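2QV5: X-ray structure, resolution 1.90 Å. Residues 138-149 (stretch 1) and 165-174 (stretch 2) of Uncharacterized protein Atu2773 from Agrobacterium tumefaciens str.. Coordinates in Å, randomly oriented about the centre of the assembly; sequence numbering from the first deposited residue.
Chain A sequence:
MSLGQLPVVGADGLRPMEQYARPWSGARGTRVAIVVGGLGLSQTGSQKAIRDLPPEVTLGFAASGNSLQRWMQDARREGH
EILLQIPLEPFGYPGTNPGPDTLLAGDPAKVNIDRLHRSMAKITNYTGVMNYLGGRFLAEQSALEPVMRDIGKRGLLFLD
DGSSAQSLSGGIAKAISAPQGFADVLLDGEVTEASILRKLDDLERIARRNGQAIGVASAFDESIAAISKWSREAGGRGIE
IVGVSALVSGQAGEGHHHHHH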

# COMPACT_ATOMS: atom_id res chain seq x y z
N LEU A 138 -14.74 5.12 -0.39
CA LEU A 138 -14.62 4.12 0.68
C LEU A 138 -15.82 4.06 1.62
O LEU A 138 -16.04 3.04 2.27
N ALA A 139 -16.58 5.16 1.68
CA ALA A 139 -17.79 5.23 2.49
C ALA A 139 -19.05 4.69 1.78
O ALA A 139 -20.13 4.67 2.37
N GLU A 140 -18.90 4.23 0.54
CA GLU A 140 -20.03 3.78 -0.28
C GLU A 140 -20.03 2.27 -0.54
O GLU A 140 -19.32 1.79 -1.42
N GLN A 141 -20.84 1.54 0.24
CA GLN A 141 -20.90 0.07 0.23
C GLN A 141 -21.10 -0.50 -1.17
O GLN A 141 -20.37 -1.40 -1.58
N SER A 142 -22.06 0.05 -1.90
CA SER A 142 -22.38 -0.40 -3.25
C SER A 142 -21.24 -0.18 -4.26
O SER A 142 -21.17 -0.88 -5.26
N ALA A 143 -20.37 0.79 -3.98
CA ALA A 143 -19.23 1.08 -4.85
C ALA A 143 -18.01 0.24 -4.46
O ALA A 143 -17.31 -0.31 -5.33
N LEU A 144 -17.76 0.15 -3.16
CA LEU A 144 -16.59 -0.54 -2.64
C LEU A 144 -16.68 -2.08 -2.68
O LEU A 144 -15.68 -2.75 -2.95
N GLU A 145 -17.87 -2.63 -2.42
CA GLU A 145 -18.04 -4.08 -2.40
C GLU A 145 -17.63 -4.86 -3.69
O GLU A 145 -16.87 -5.83 -3.57
N PRO A 146 -18.08 -4.44 -4.90
CA PRO A 146 -17.64 -5.20 -6.09
C PRO A 146 -16.13 -5.15 -6.30
O PRO A 146 -15.54 -6.12 -6.77
N VAL A 147 -15.54 -4.01 -5.96
CA VAL A 147 -14.10 -3.75 -6.11
C VAL A 147 -13.32 -4.68 -5.18
O VAL A 147 -12.37 -5.36 -5.61
N MET A 148 -13.74 -4.74 -3.93
CA MET A 148 -13.10 -5.59 -2.93
C MET A 148 -13.30 -7.08 -3.21
O MET A 148 -12.43 -7.90 -2.88
N ARG A 149 -14.43 -7.43 -3.82
CA ARG A 149 -14.66 -8.81 -4.26
C ARG A 149 -13.71 -9.21 -5.40
O ARG A 149 -13.15 -10.30 -5.37
N ALA A 165 -12.19 7.93 8.19
CA ALA A 165 -12.72 7.24 9.37
C ALA A 165 -14.04 6.52 9.07
O ALA A 165 -14.42 5.58 9.78
N GLN A 166 -14.72 6.95 8.00
CA GLN A 166 -16.00 6.36 7.60
C GLN A 166 -15.84 5.19 6.62
O GLN A 166 -16.84 4.64 6.14
N SER A 167 -14.59 4.81 6.35
CA SER A 167 -14.28 3.74 5.38
C SER A 167 -14.92 2.42 5.78
O SER A 167 -14.90 2.02 6.95
N LEU A 168 -15.48 1.75 4.78
CA LEU A 168 -16.24 0.53 4.96
C LEU A 168 -15.44 -0.71 4.60
O LEU A 168 -15.98 -1.81 4.60
N SER A 169 -14.15 -0.54 4.31
CA SER A 169 -13.31 -1.64 3.81
C SER A 169 -13.07 -2.74 4.83
O SER A 169 -12.93 -3.91 4.46
N GLY A 170 -13.03 -2.38 6.12
CA GLY A 170 -12.85 -3.36 7.19
C GLY A 170 -14.04 -4.28 7.35
O GLY A 170 -13.90 -5.50 7.48
N GLY A 171 -15.23 -3.68 7.35
CA GLY A 171 -16.48 -4.42 7.46
C GLY A 171 -16.78 -5.27 6.24
O GLY A 171 -17.20 -6.42 6.38
N ILE A 172 -16.59 -4.70 5.04
CA ILE A 172 -16.81 -5.43 3.78
C ILE A 172 -15.90 -6.66 3.66
O ILE A 172 -16.36 -7.75 3.32
N ALA A 173 -14.61 -6.48 3.97
CA ALA A 173 -13.63 -7.56 3.98
C ALA A 173 -13.96 -8.70 4.94
O ALA A 173 -13.75 -9.85 4.60
N LYS A 174 -14.43 -8.37 6.15
CA LYS A 174 -14.91 -9.39 7.09
C LYS A 174 -16.12 -10.16 6.52
O LYS A 174 -16.18 -11.39 6.62

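Packing between residues 138-149 and 165-174 of Atu2773, followed along the first stretch. The two helices, 141-149 and 169-174, run at 51° to each other with axes 10.1 Å apart at closest approach, and the stretches together bury 539 Å². The backbones come nearest at the start, where the CA atoms of Leu138 and Ser167 lie 4.7 Å apart. Here the one hydrogen bond between the stretches forms, from Leu168 N to Leu138 O (2.9 Å), tying the N-cap residue of the second helix to the start of the first stretch. Leu138 (chi1 m, chi2 t) points sideways, and its CB rests 3.6 Å from Ser167 OG. The Ser167 side chain (chi1 t) faces the start of its own helix, with a weak hydrogen bond from Ser169 N to Ser167 OG (3.4 Å); both serine hydroxyls also find partners elsewhere in the structure. Ala139 lies beside Gln166, Ala139 CB 4.2 Å from Gln166 CB. Ala139 O meets Leu168 CD1 at 3.4 Å. Leu168 (chi1 m, chi2 t) points toward the first stretch and lays that methyl along the backbone entering the helix, 3.5 Å from Gln141 N. Glu140, the N-cap residue, points away, as does Ser142. Gln141 starts sideways, but its chi1 t side chain brings OE1 within 3.4 Å of Ile172 CG1; the same amide gives a weak hydrogen bond from Gln141 NE2 to Glu145 OE1 (2.8 Å), one turn on. Leu144 (chi1 t, chi2 p) points toward the second stretch: its CD2 reaches Ser169 N at 3.6 Å, and its CB touches Ile172 CD1 at 3.9 Å. Ile172 (chi1 m, chi2 t) is the centre of the contact, a knob set among Gln141, Leu144, Glu145 and Met148, with 106 Å² covered, the largest share of any residue here. Glu145 (chi1 t, chi2 t) borders this pocket with its aliphatic part, Glu145 CG lying 3.9 Å from Ile172 CG2, while the carboxylate binds within its own helix: Glu145 OE2 forms a salt bridge with Arg149 NH2 (2.8 Å) and also accepts a hydrogen bond from Arg149 NE (3.0 Å). Pro146 points away, and Val147 makes no contact. Met148 (chi1 m, chi2 t, chi3 p) points in and closes the far end of the pocket. Its SD lies 3.7 Å from Ser169 CB and 4.0 Å from Ile172 CG2, while its CE packs 3.4 Å from Ser169 O and 3.7 Å from Ala173 CB.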

# COMPACT_ATOMS: atom_id res chain seq x y z
CB LEU A 138 -13.30 4.31 1.47
CG LEU A 138 -12.00 4.07 0.68
CD1 LEU A 138 -10.79 4.66 1.42
CD2 LEU A 138 -11.78 2.59 0.31
CB ALA A 139 -18.01 6.67 2.97
CB GLU A 140 -20.08 4.55 -1.59
CG GLU A 140 -20.21 6.06 -1.43
CD GLU A 140 -21.58 6.50 -0.95
OE1 GLU A 140 -22.57 6.30 -1.69
OE2 GLU A 140 -21.67 7.06 0.17
CB GLN A 141 -21.99 -0.42 1.19
CG GLN A 141 -22.45 -1.87 1.01
CD GLN A 141 -21.78 -2.84 1.95
OE1 GLN A 141 -21.09 -2.44 2.90
NE2 GLN A 141 -21.99 -4.12 1.71
CB SER A 142 -23.65 0.28 -3.75
OG SER A 142 -23.44 1.66 -3.99
CB ALA A 143 -18.90 2.56 -4.80
CB LEU A 144 -16.25 -0.04 -1.24
CG LEU A 144 -14.93 -0.52 -0.61
CD1 LEU A 144 -13.72 -0.20 -1.52
CD2 LEU A 144 -14.75 0.08 0.77
CB GLU A 145 -19.43 -4.50 -1.90
CG GLU A 145 -19.49 -5.95 -1.41
CD GLU A 145 -20.91 -6.44 -1.14
OE1 GLU A 145 -21.77 -5.64 -0.68
OE2 GLU A 145 -21.17 -7.64 -1.37
CB PRO A 146 -18.32 -4.47 -7.26
CG PRO A 146 -19.40 -3.68 -6.66
CD PRO A 146 -18.94 -3.31 -5.30
CB VAL A 147 -13.79 -2.25 -5.83
CG1 VAL A 147 -12.29 -1.96 -5.81
CG2 VAL A 147 -14.48 -1.39 -6.87
CB MET A 148 -13.55 -5.21 -1.52
CG MET A 148 -12.93 -3.87 -1.05
SD MET A 148 -13.11 -3.60 0.70
CE MET A 148 -11.94 -4.81 1.32
CB ARG A 149 -16.11 -9.02 -4.68
CG ARG A 149 -17.08 -9.07 -3.51
CD ARG A 149 -18.45 -9.52 -3.98
NE ARG A 149 -19.44 -9.50 -2.89
CZ ARG A 149 -19.65 -10.50 -2.04
NH1 ARG A 149 -18.95 -11.62 -2.12
NH2 ARG A 149 -20.56 -10.37 -1.08
CB ALA A 165 -12.87 8.21 10.54
CB GLN A 166 -16.91 7.44 7.00
CG GLN A 166 -17.22 8.58 7.97
CD GLN A 166 -17.70 8.08 9.32
OE1 GLN A 166 -18.71 7.39 9.42
NE2 GLN A 166 -16.96 8.44 10.37
CB SER A 167 -12.77 3.57 5.22
OG SER A 167 -12.49 2.40 4.46
CB LEU A 168 -17.51 0.57 4.11
CG LEU A 168 -18.61 1.51 4.58
CD1 LEU A 168 -19.71 1.56 3.55
CD2 LEU A 168 -19.16 1.06 5.94
CB SER A 169 -11.99 -1.11 3.25
OG SER A 169 -11.09 -0.75 4.28
CB ILE A 172 -16.69 -4.50 2.53
CG1 ILE A 172 -17.86 -3.52 2.47
CG2 ILE A 172 -16.64 -5.32 1.24
CD1 ILE A 172 -17.70 -2.43 1.42
CB ALA A 173 -12.26 -7.02 4.31
CB LYS A 174 -15.26 -8.77 8.44
CG LYS A 174 -15.62 -9.77 9.54
CD LYS A 174 -16.23 -9.08 10.75
CE LYS A 174 -17.56 -8.41 10.41
NZ LYS A 174 -18.04 -7.53 11.50